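Local coordinates for CARDB domain-containing protein (Pyrococcus furiosus, PDB 3IDU) that is of unknown function but, through the CARDB domain described here, binds two manganese ions within an all-beta fold, at residues Phe80-Thr85 with Phe114-Val119; Val39-Leu44 with Ala94-Glu99; Thr52-Tyr57 with Lys76-Asn81. One frame throughout, in Å; residues are numbered along the deposited sequence.

In the fold
Following the chain from its N terminus, strand 35-43 supplies the first partner, residues 39-44, and interaction 2 closes only when the chain reaches 94-99. Interaction 3 lies nested inside that loop: strand 49-58 gives 52-57, and strand 75-82 completes it with 76-81. Interaction 1 starts where interaction 3 ends, sharing F80 and N81, and closes at 114-119 on the last strand, so it crosses interaction 2. All three join the three-stranded sheet to the five-stranded sheet. Interactions 2 and 3 lie near the middle of the domain, whereas interaction 1 sits toward the end with the C terminus.

Interaction 1. Residues Phe80-Thr85 with Phe114-Val119; sequences FNWTPT and FDVSVV
W82 and P84 meet V116 and V118 where the two sheets of an immunoglobulin-like beta-sandwich face each other, in the CARDB domain of this protein. Segment 80-85 is the end of strand 75-82, an outermost strand of the three-stranded sheet, and the loop that leaves it; segment 114-119 is the end of strand 111-118 in the five-stranded sheet. Both run in roughly the same direction, and the join between them is made wholly by apolar side chains.

With CG trans to the backbone N (chi1 178°) and chi2 at 43°, the indole of W82 extends from its strand and presents the six-membered ring to the opposite one. There the indole meets V116 at its edge, near the ring plane, with CZ3 4.0 Å from V116 CG1; W82 and V116 point in opposite senses and pass alongside one another. V118 comes to the same end of the ring at a slant, its CG2 3.9 Å from W82 CH2.

P84 lies beside the indole on its own segment, with P84 CG 3.5 Å above the plane of the W82 ring, over its centre. The proline thus covers one face of the indole, and the two valines lie at its far end.

Other parts of the sandwich close in around this group. Y90 meets W82 edge-to-face, Y37 of strand 35-43 touches both W82 and V116, and V29 of the short strand 28-29 packs on P84, V116 and V118.

P84 and V118 lie obliquely against each other and make the tightest touch across the two segments. V118 turns both methyls to the pyrrolidine ring: CG2 is 3.8 Å from P84 CG, and CG1 comes within 3.6 Å of P84 CB.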
loop_
_atom_site.group_PDB
_atom_site.type_symbol
_atom_site.label_atom_id
_atom_site.label_comp_id
_atom_site.label_asym_id
_atom_site.label_seq_id
_atom_site.Cartn_x
_atom_site.Cartn_y
_atom_site.Cartn_z
ATOM N N PHE A 80 0.129 2.941 -10.120
ATOM C CA PHE A 80 -0.153 4.354 -10.314
ATOM C C PHE A 80 1.100 5.018 -10.856
ATOM O O PHE A 80 2.218 4.696 -10.444
ATOM C CB PHE A 80 -0.603 5.029 -9.005
ATOM C CG PHE A 80 0.482 5.160 -7.968
ATOM C CD1 PHE A 80 0.705 4.145 -7.041
ATOM C CD2 PHE A 80 1.270 6.310 -7.908
ATOM C CE1 PHE A 80 1.697 4.273 -6.066
ATOM C CE2 PHE A 80 2.264 6.449 -6.940
ATOM C CZ PHE A 80 2.478 5.428 -6.016
ATOM N N ASN A 81 0.913 5.927 -11.805
ATOM C CA ASN A 81 2.040 6.638 -12.389
ATOM C C ASN A 81 2.152 8.002 -11.733
ATOM O O ASN A 81 1.157 8.574 -11.290
ATOM C CB ASN A 81 1.853 6.813 -13.898
ATOM C CG ASN A 81 1.653 5.492 -14.620
ATOM O OD1 ASN A 81 2.264 4.477 -14.272
ATOM N ND2 ASN A 81 0.804 5.503 -15.643
ATOM N N TRP A 82 3.373 8.517 -11.667
ATOM C CA TRP A 82 3.611 9.819 -11.071
ATOM C C TRP A 82 4.715 10.565 -11.807
ATOM O O TRP A 82 5.849 10.092 -11.900
ATOM C CB TRP A 82 3.986 9.670 -9.596
ATOM C CG TRP A 82 4.290 10.976 -8.921
ATOM C CD1 TRP A 82 3.592 12.146 -9.042
ATOM C CD2 TRP A 82 5.337 11.231 -7.980
ATOM N NE1 TRP A 82 4.141 13.113 -8.233
ATOM C CE2 TRP A 82 5.214 12.579 -7.569
ATOM C CE3 TRP A 82 6.371 10.453 -7.443
ATOM C CZ2 TRP A 82 6.083 13.163 -6.644
ATOM C CZ3 TRP A 82 7.236 11.032 -6.522
ATOM C CH2 TRP A 82 7.085 12.378 -6.132
ATOM N N THR A 83 4.366 11.737 -12.326
ATOM C CA THR A 83 5.314 12.572 -13.046
ATOM C C THR A 83 5.549 13.839 -12.232
ATOM O O THR A 83 4.790 14.804 -12.344
ATOM C CB THR A 83 4.768 12.963 -14.432
ATOM O OG1 THR A 83 4.346 11.783 -15.131
ATOM C CG2 THR A 83 5.847 13.663 -15.246
ATOM N N PRO A 84 6.593 13.841 -11.382
ATOM C CA PRO A 84 6.953 14.979 -10.529
ATOM C C PRO A 84 7.194 16.249 -11.336
ATOM O O PRO A 84 7.703 16.190 -12.456
ATOM C CB PRO A 84 8.234 14.508 -9.842
ATOM C CG PRO A 84 8.065 13.039 -9.778
ATOM C CD PRO A 84 7.491 12.701 -11.130
ATOM N N THR A 85 6.835 17.391 -10.753
ATOM C CA THR A 85 7.005 18.690 -11.401
ATOM C C THR A 85 8.092 19.517 -10.716
ATOM O O THR A 85 8.659 20.431 -11.318
ATOM C CB THR A 85 5.700 19.503 -11.359
ATOM O OG1 THR A 85 5.318 19.716 -9.995
ATOM C CG2 THR A 85 4.581 18.764 -12.080
ATOM N N PHE A 114 7.303 5.231 1.948
ATOM C CA PHE A 114 8.318 5.095 0.918
ATOM C C PHE A 114 8.793 6.486 0.519
ATOM O O PHE A 114 7.999 7.336 0.115
ATOM C CB PHE A 114 7.725 4.353 -0.284
ATOM C CG PHE A 114 8.746 3.858 -1.264
ATOM C CD1 PHE A 114 9.343 4.728 -2.168
ATOM C CD2 PHE A 114 9.123 2.518 -1.270
ATOM C CE1 PHE A 114 10.304 4.275 -3.069
ATOM C CE2 PHE A 114 10.084 2.051 -2.167
ATOM C CZ PHE A 114 10.677 2.933 -3.068
ATOM N N ASP A 115 10.095 6.713 0.649
ATOM C CA ASP A 115 10.695 7.998 0.322
ATOM C C ASP A 115 11.261 8.031 -1.097
ATOM O O ASP A 115 11.943 7.100 -1.529
ATOM C CB ASP A 115 11.781 8.312 1.352
ATOM C CG ASP A 115 11.209 8.518 2.744
ATOM O OD1 ASP A 115 11.767 7.971 3.720
ATOM O OD2 ASP A 115 10.189 9.235 2.866
ATOM N N VAL A 116 10.968 9.111 -1.816
ATOM C CA VAL A 116 11.431 9.277 -3.188
ATOM C C VAL A 116 12.158 10.604 -3.365
ATOM O O VAL A 116 11.660 11.655 -2.960
ATOM C CB VAL A 116 10.248 9.234 -4.184
ATOM C CG1 VAL A 116 10.752 9.461 -5.602
ATOM C CG2 VAL A 116 9.535 7.895 -4.085
ATOM N N SER A 117 13.336 10.556 -3.975
ATOM C CA SER A 117 14.112 11.767 -4.201
ATOM C C SER A 117 13.988 12.231 -5.650
ATOM O O SER A 117 14.495 11.579 -6.564
ATOM C CB SER A 117 15.583 11.522 -3.861
ATOM O OG SER A 117 16.342 12.707 -4.025
ATOM N N VAL A 118 13.305 13.355 -5.852
ATOM C CA VAL A 118 13.122 13.914 -7.188
ATOM C C VAL A 118 14.250 14.895 -7.485
ATOM O O VAL A 118 14.461 15.850 -6.740
ATOM C CB VAL A 118 11.771 14.654 -7.314
ATOM C CG1 VAL A 118 11.609 15.210 -8.722
ATOM C CG2 VAL A 118 10.628 13.707 -6.985
ATOM N N VAL A 119 14.971 14.655 -8.574
ATOM C CA VAL A 119 16.084 15.518 -8.953
ATOM C C VAL A 119 15.933 16.042 -10.378
ATOM O O VAL A 119 15.791 15.267 -11.323
ATOM C CB VAL A 119 17.421 14.762 -8.844
ATOM C CG1 VAL A 119 18.582 15.721 -9.054
ATOM C CG2 VAL A 119 17.521 14.083 -7.486
#

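Interaction 2. Residues Val39-Leu44 with Ala94-Glu99; sequences VHVKNL and ATVDEE. With MN (manganese (II) ion), chain D.
The strand parts of the two segments, 39-41 and 94-96, run nearly parallel in facing sheets, with V39 CA 7.4 Å from A94 CA and V41 CA 7.7 Å from V96 CA; beyond V96 the second segment turns away. Across that gap small side chains from both strands meet. V39 CG1 approaches A94 CB at 4.3 Å. One turn of the zigzag further on, V41 and V96 cross at about a right angle and touch through their CG2 methyls at 4.1 Å; in each, this is the methyl trans to the backbone N.

These four buried residues belong to the interior of the beta-sandwich, where V21 and I23 of strand 19-24 also pack on V96 and A94. Directly after V96 the strand ends. D97 takes up a left-handed backbone conformation and turns into one of the two manganese sites: its OD2 binds the metal at 2.3 Å, and N100, V102, E104 and E107 add four more ligand atoms. A water, 2.3 Å from the manganese, is the sixth ligand and donates a hydrogen bond of 2.7 Å to D97 O. On the other side of the strand, T95 OG1 donates to E98 OE1 over 2.7 Å, an oxygen that Y57 OH also hydrogen-bonds.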
loop_
_atom_site.group_PDB
_atom_site.type_symbol
_atom_site.label_atom_id
_atom_site.label_comp_id
_atom_site.label_asym_id
_atom_site.label_seq_id
_atom_site.Cartn_x
_atom_site.Cartn_y
_atom_site.Cartn_z
ATOM N N VAL A 39 1.574 -0.716 -5.550
ATOM C CA VAL A 39 1.108 -0.836 -4.183
ATOM C C VAL A 39 0.697 -2.295 -4.031
ATOM O O VAL A 39 -0.214 -2.761 -4.711
ATOM C CB VAL A 39 -0.104 0.079 -3.913
ATOM C CG1 VAL A 39 -0.593 -0.125 -2.486
ATOM C CG2 VAL A 39 0.289 1.545 -4.129
ATOM N N HIS A 40 1.404 -3.020 -3.169
ATOM C CA HIS A 40 1.113 -4.427 -2.924
ATOM C C HIS A 40 0.217 -4.543 -1.694
ATOM O O HIS A 40 0.657 -4.284 -0.576
ATOM C CB HIS A 40 2.413 -5.208 -2.698
ATOM C CG HIS A 40 3.277 -5.307 -3.917
ATOM N ND1 HIS A 40 3.648 -6.513 -4.470
ATOM C CD2 HIS A 40 3.815 -4.348 -4.709
ATOM C CE1 HIS A 40 4.374 -6.293 -5.553
ATOM N NE2 HIS A 40 4.490 -4.988 -5.719
ATOM N N VAL A 41 -1.040 -4.919 -1.908
ATOM C CA VAL A 41 -1.992 -5.062 -0.807
ATOM C C VAL A 41 -2.250 -6.550 -0.600
ATOM O O VAL A 41 -2.566 -7.275 -1.545
ATOM C CB VAL A 41 -3.315 -4.307 -1.113
ATOM C CG1 VAL A 41 -4.010 -4.925 -2.317
ATOM C CG2 VAL A 41 -4.225 -4.321 0.105
ATOM N N LYS A 42 -2.101 -7.012 0.639
ATOM C CA LYS A 42 -2.293 -8.426 0.926
ATOM C C LYS A 42 -3.224 -8.676 2.099
ATOM O O LYS A 42 -3.404 -7.816 2.961
ATOM C CB LYS A 42 -0.936 -9.073 1.228
ATOM C CG LYS A 42 0.164 -8.633 0.270
ATOM C CD LYS A 42 1.553 -9.053 0.725
ATOM C CE LYS A 42 1.804 -10.533 0.491
ATOM N NZ LYS A 42 3.244 -10.890 0.718
ATOM N N ASN A 43 -3.830 -9.857 2.105
ATOM C CA ASN A 43 -4.687 -10.277 3.202
ATOM C C ASN A 43 -3.980 -11.514 3.723
ATOM O O ASN A 43 -4.039 -12.573 3.104
ATOM C CB ASN A 43 -6.088 -10.660 2.731
ATOM C CG ASN A 43 -6.963 -11.149 3.874
ATOM O OD1 ASN A 43 -6.550 -11.137 5.036
ATOM N ND2 ASN A 43 -8.183 -11.572 3.549
ATOM N N LEU A 44 -3.291 -11.375 4.849
ATOM C CA LEU A 44 -2.560 -12.493 5.430
ATOM C C LEU A 44 -3.468 -13.444 6.197
ATOM O O LEU A 44 -3.043 -14.536 6.568
ATOM C CB LEU A 44 -1.483 -11.967 6.378
ATOM C CG LEU A 44 -0.578 -10.860 5.840
ATOM C CD1 LEU A 44 0.342 -10.361 6.948
ATOM C CD2 LEU A 44 0.223 -11.377 4.660
ATOM N N ALA A 94 1.022 4.781 1.879
ATOM C CA ALA A 94 -0.046 3.957 1.347
ATOM C C ALA A 94 -0.766 3.403 2.565
ATOM O O ALA A 94 -0.129 2.994 3.536
ATOM C CB ALA A 94 0.520 2.828 0.499
ATOM N N THR A 95 -2.091 3.420 2.534
ATOM C CA THR A 95 -2.860 2.909 3.659
ATOM C C THR A 95 -3.979 2.000 3.188
ATOM O O THR A 95 -4.494 2.150 2.079
ATOM C CB THR A 95 -3.511 4.047 4.473
ATOM O OG1 THR A 95 -4.572 4.638 3.709
ATOM C CG2 THR A 95 -2.486 5.123 4.808
ATOM N N VAL A 96 -4.353 1.052 4.036
ATOM C CA VAL A 96 -5.453 0.159 3.722
ATOM C C VAL A 96 -6.343 0.130 4.965
ATOM O O VAL A 96 -5.856 0.077 6.093
ATOM C CB VAL A 96 -4.953 -1.249 3.314
ATOM C CG1 VAL A 96 -4.145 -1.879 4.437
ATOM C CG2 VAL A 96 -6.139 -2.127 2.940
ATOM N N ASP A 97 -7.651 0.194 4.736
ATOM C CA ASP A 97 -8.642 0.249 5.804
ATOM C C ASP A 97 -8.279 1.328 6.812
ATOM O O ASP A 97 -8.291 1.098 8.021
ATOM C CB ASP A 97 -8.797 -1.082 6.540
ATOM C CG ASP A 97 -9.963 -1.054 7.516
ATOM O OD1 ASP A 97 -10.948 -0.348 7.213
ATOM O OD2 ASP A 97 -9.914 -1.729 8.565
ATOM N N GLU A 98 -7.963 2.513 6.311
ATOM C CA GLU A 98 -7.594 3.613 7.182
ATOM C C GLU A 98 -8.728 3.981 8.135
ATOM O O GLU A 98 -8.477 4.442 9.247
ATOM C CB GLU A 98 -7.201 4.826 6.343
ATOM C CG GLU A 98 -6.272 5.775 7.059
ATOM C CD GLU A 98 -5.916 6.973 6.210
ATOM O OE1 GLU A 98 -5.639 6.788 5.004
ATOM O OE2 GLU A 98 -5.903 8.096 6.750
ATOM N N GLU A 99 -9.974 3.776 7.700
ATOM C CA GLU A 99 -11.147 4.092 8.527
ATOM C C GLU A 99 -11.421 2.973 9.526
ATOM O O GLU A 99 -12.368 3.038 10.309
ATOM C CB GLU A 99 -12.385 4.292 7.651
ATOM C CG GLU A 99 -12.619 3.168 6.657
ATOM C CD GLU A 99 -11.973 3.440 5.310
ATOM O OE1 GLU A 99 -12.470 4.336 4.591
ATOM O OE2 GLU A 99 -10.973 2.768 4.971
HETATM MN MN MN D . -8.690 -2.709 10.195
HETATM O O HOH W 1 -7.585 -0.677 9.889
#

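Interaction 3. Residues Thr52-Tyr57 with Lys76-Asn81; sequences TKVRVY and KVLTFN
This is an apolar contact across the middle of the sandwich, where V54 and V56 of strand 49-58 face L78 and F80 of strand 75-82. The first strand lies inside the five-stranded sheet and the second at an outer edge of the three-stranded one. The two run in roughly the same direction, V54 CA stands 9.2 Å from L78 CA, and the gap is bridged by side chains from both sheets.

V54 and L78 meet tip to tip. A single methyl of the leucine, CD1, settles against the whole fork of the valine: it is 3.8 Å from V54 CG1, and V54 CG2 lies 4.1 Å from the same L78 CD1.

At the next pair a branched side chain meets a ring. V56 comes toward F80 from the opposite direction and sets its CG1 over one face, 4.0 Å above the ring plane and offset toward the rim, with CZ the nearest ring atom. The other methyl, V56 CG2, lies 4.1 Å from F80 CE1, so both branches of the valine touch the ring.

W66 of strand 61-70 touches V56 and L78, and V39 of strand 35-43 touches V56 and F80. Y37 of that strand meets F80 ring to ring with nearly parallel planes, while V96 of strand 88-96 packs on V54.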
loop_
_atom_site.group_PDB
_atom_site.type_symbol
_atom_site.label_atom_id
_atom_site.label_comp_id
_atom_site.label_asym_id
_atom_site.label_seq_id
_atom_site.Cartn_x
_atom_site.Cartn_y
_atom_site.Cartn_z
ATOM N N THR A 52 -12.572 -2.960 0.904
ATOM C CA THR A 52 -11.795 -2.078 1.759
ATOM C C THR A 52 -11.138 -1.033 0.878
ATOM O O THR A 52 -10.941 -1.240 -0.323
ATOM C CB THR A 52 -10.712 -2.819 2.573
ATOM O OG1 THR A 52 -10.164 -1.922 3.553
ATOM C CG2 THR A 52 -9.592 -3.303 1.672
ATOM N N LYS A 53 -10.811 0.105 1.475
ATOM C CA LYS A 53 -10.204 1.187 0.724
ATOM C C LYS A 53 -8.690 1.260 0.865
ATOM O O LYS A 53 -8.137 1.062 1.948
ATOM C CB LYS A 53 -10.830 2.519 1.152
ATOM C CG LYS A 53 -12.339 2.600 0.920
ATOM C CD LYS A 53 -12.899 3.958 1.319
ATOM C CE LYS A 53 -14.396 4.056 1.048
ATOM N NZ LYS A 53 -14.963 5.382 1.442
ATOM N N VAL A 54 -8.031 1.537 -0.251
ATOM C CA VAL A 54 -6.587 1.689 -0.277
ATOM C C VAL A 54 -6.364 3.123 -0.759
ATOM O O VAL A 54 -7.041 3.593 -1.681
ATOM C CB VAL A 54 -5.922 0.693 -1.261
ATOM C CG1 VAL A 54 -4.415 0.932 -1.316
ATOM C CG2 VAL A 54 -6.208 -0.736 -0.814
ATOM N N ARG A 55 -5.429 3.817 -0.123
ATOM C CA ARG A 55 -5.139 5.193 -0.473
ATOM C C ARG A 55 -3.641 5.432 -0.549
ATOM O O ARG A 55 -2.861 4.848 0.211
ATOM C CB ARG A 55 -5.751 6.147 0.568
ATOM C CG ARG A 55 -7.268 6.017 0.766
ATOM C CD ARG A 55 -7.771 7.007 1.820
ATOM N NE ARG A 55 -9.221 6.973 2.038
ATOM C CZ ARG A 55 -9.863 6.057 2.761
ATOM N NH1 ARG A 55 -9.195 5.074 3.347
ATOM N NH2 ARG A 55 -11.179 6.136 2.918
ATOM N N VAL A 56 -3.244 6.280 -1.491
ATOM C CA VAL A 56 -1.844 6.649 -1.655
ATOM C C VAL A 56 -1.764 8.158 -1.461
ATOM O O VAL A 56 -2.564 8.914 -2.010
ATOM C CB VAL A 56 -1.294 6.259 -3.054
ATOM C CG1 VAL A 56 -0.001 7.023 -3.341
ATOM C CG2 VAL A 56 -1.011 4.767 -3.094
ATOM N N TYR A 57 -0.796 8.572 -0.652
ATOM C CA TYR A 57 -0.556 9.971 -0.330
ATOM C C TYR A 57 0.862 10.331 -0.729
ATOM O O TYR A 57 1.765 9.498 -0.656
ATOM C CB TYR A 57 -0.669 10.205 1.178
ATOM C CG TYR A 57 -2.010 9.900 1.796
ATOM C CD1 TYR A 57 -2.980 10.891 1.919
ATOM C CD2 TYR A 57 -2.301 8.628 2.288
ATOM C CE1 TYR A 57 -4.202 10.629 2.517
ATOM C CE2 TYR A 57 -3.524 8.357 2.887
ATOM C CZ TYR A 57 -4.470 9.361 3.000
ATOM O OH TYR A 57 -5.680 9.088 3.593
ATOM N N LYS A 76 -2.842 -8.388 -4.153
ATOM C CA LYS A 76 -3.125 -7.678 -5.389
ATOM C C LYS A 76 -2.113 -6.562 -5.551
ATOM O O LYS A 76 -1.659 -5.968 -4.568
ATOM C CB LYS A 76 -4.547 -7.112 -5.381
ATOM C CG LYS A 76 -5.620 -8.163 -5.614
ATOM C CD LYS A 76 -7.026 -7.569 -5.643
ATOM C CE LYS A 76 -8.045 -8.647 -5.992
ATOM N NZ LYS A 76 -9.452 -8.164 -5.952
ATOM N N VAL A 77 -1.743 -6.301 -6.799
ATOM C CA VAL A 77 -0.789 -5.255 -7.109
ATOM C C VAL A 77 -1.532 -4.118 -7.787
ATOM O O VAL A 77 -2.096 -4.277 -8.873
ATOM C CB VAL A 77 0.335 -5.765 -8.046
ATOM C CG1 VAL A 77 1.326 -4.641 -8.333
ATOM C CG2 VAL A 77 1.050 -6.942 -7.400
ATOM N N LEU A 78 -1.558 -2.977 -7.113
ATOM C CA LEU A 78 -2.219 -1.788 -7.623
ATOM C C LEU A 78 -1.124 -0.907 -8.191
ATOM O O LEU A 78 -0.031 -0.832 -7.634
ATOM C CB LEU A 78 -2.931 -1.057 -6.486
ATOM C CG LEU A 78 -3.878 -1.901 -5.630
ATOM C CD1 LEU A 78 -4.535 -1.003 -4.596
ATOM C CD2 LEU A 78 -4.927 -2.564 -6.510
ATOM N N THR A 79 -1.400 -0.239 -9.299
ATOM C CA THR A 79 -0.384 0.607 -9.892
ATOM C C THR A 79 -0.840 2.044 -10.039
ATOM O O THR A 79 -2.036 2.335 -10.061
ATOM C CB THR A 79 0.021 0.093 -11.283
ATOM O OG1 THR A 79 -1.122 0.121 -12.147
ATOM C CG2 THR A 79 0.552 -1.329 -11.192
ATOM N N PHE A 80 0.129 2.941 -10.120
ATOM C CA PHE A 80 -0.153 4.354 -10.314
ATOM C C PHE A 80 1.100 5.018 -10.856
ATOM O O PHE A 80 2.218 4.696 -10.444
ATOM C CB PHE A 80 -0.603 5.029 -9.005
ATOM C CG PHE A 80 0.482 5.160 -7.968
ATOM C CD1 PHE A 80 0.705 4.145 -7.041
ATOM C CD2 PHE A 80 1.270 6.310 -7.908
ATOM C CE1 PHE A 80 1.697 4.273 -6.066
ATOM C CE2 PHE A 80 2.264 6.449 -6.940
ATOM C CZ PHE A 80 2.478 5.428 -6.016
ATOM N N ASN A 81 0.913 5.927 -11.805
ATOM C CA ASN A 81 2.040 6.638 -12.389
ATOM C C ASN A 81 2.152 8.002 -11.733
ATOM O O ASN A 81 1.157 8.574 -11.290
ATOM C CB ASN A 81 1.853 6.813 -13.898
ATOM C CG ASN A 81 1.653 5.492 -14.620
ATOM O OD1 ASN A 81 2.264 4.477 -14.272
ATOM N ND2 ASN A 81 0.804 5.503 -15.643
#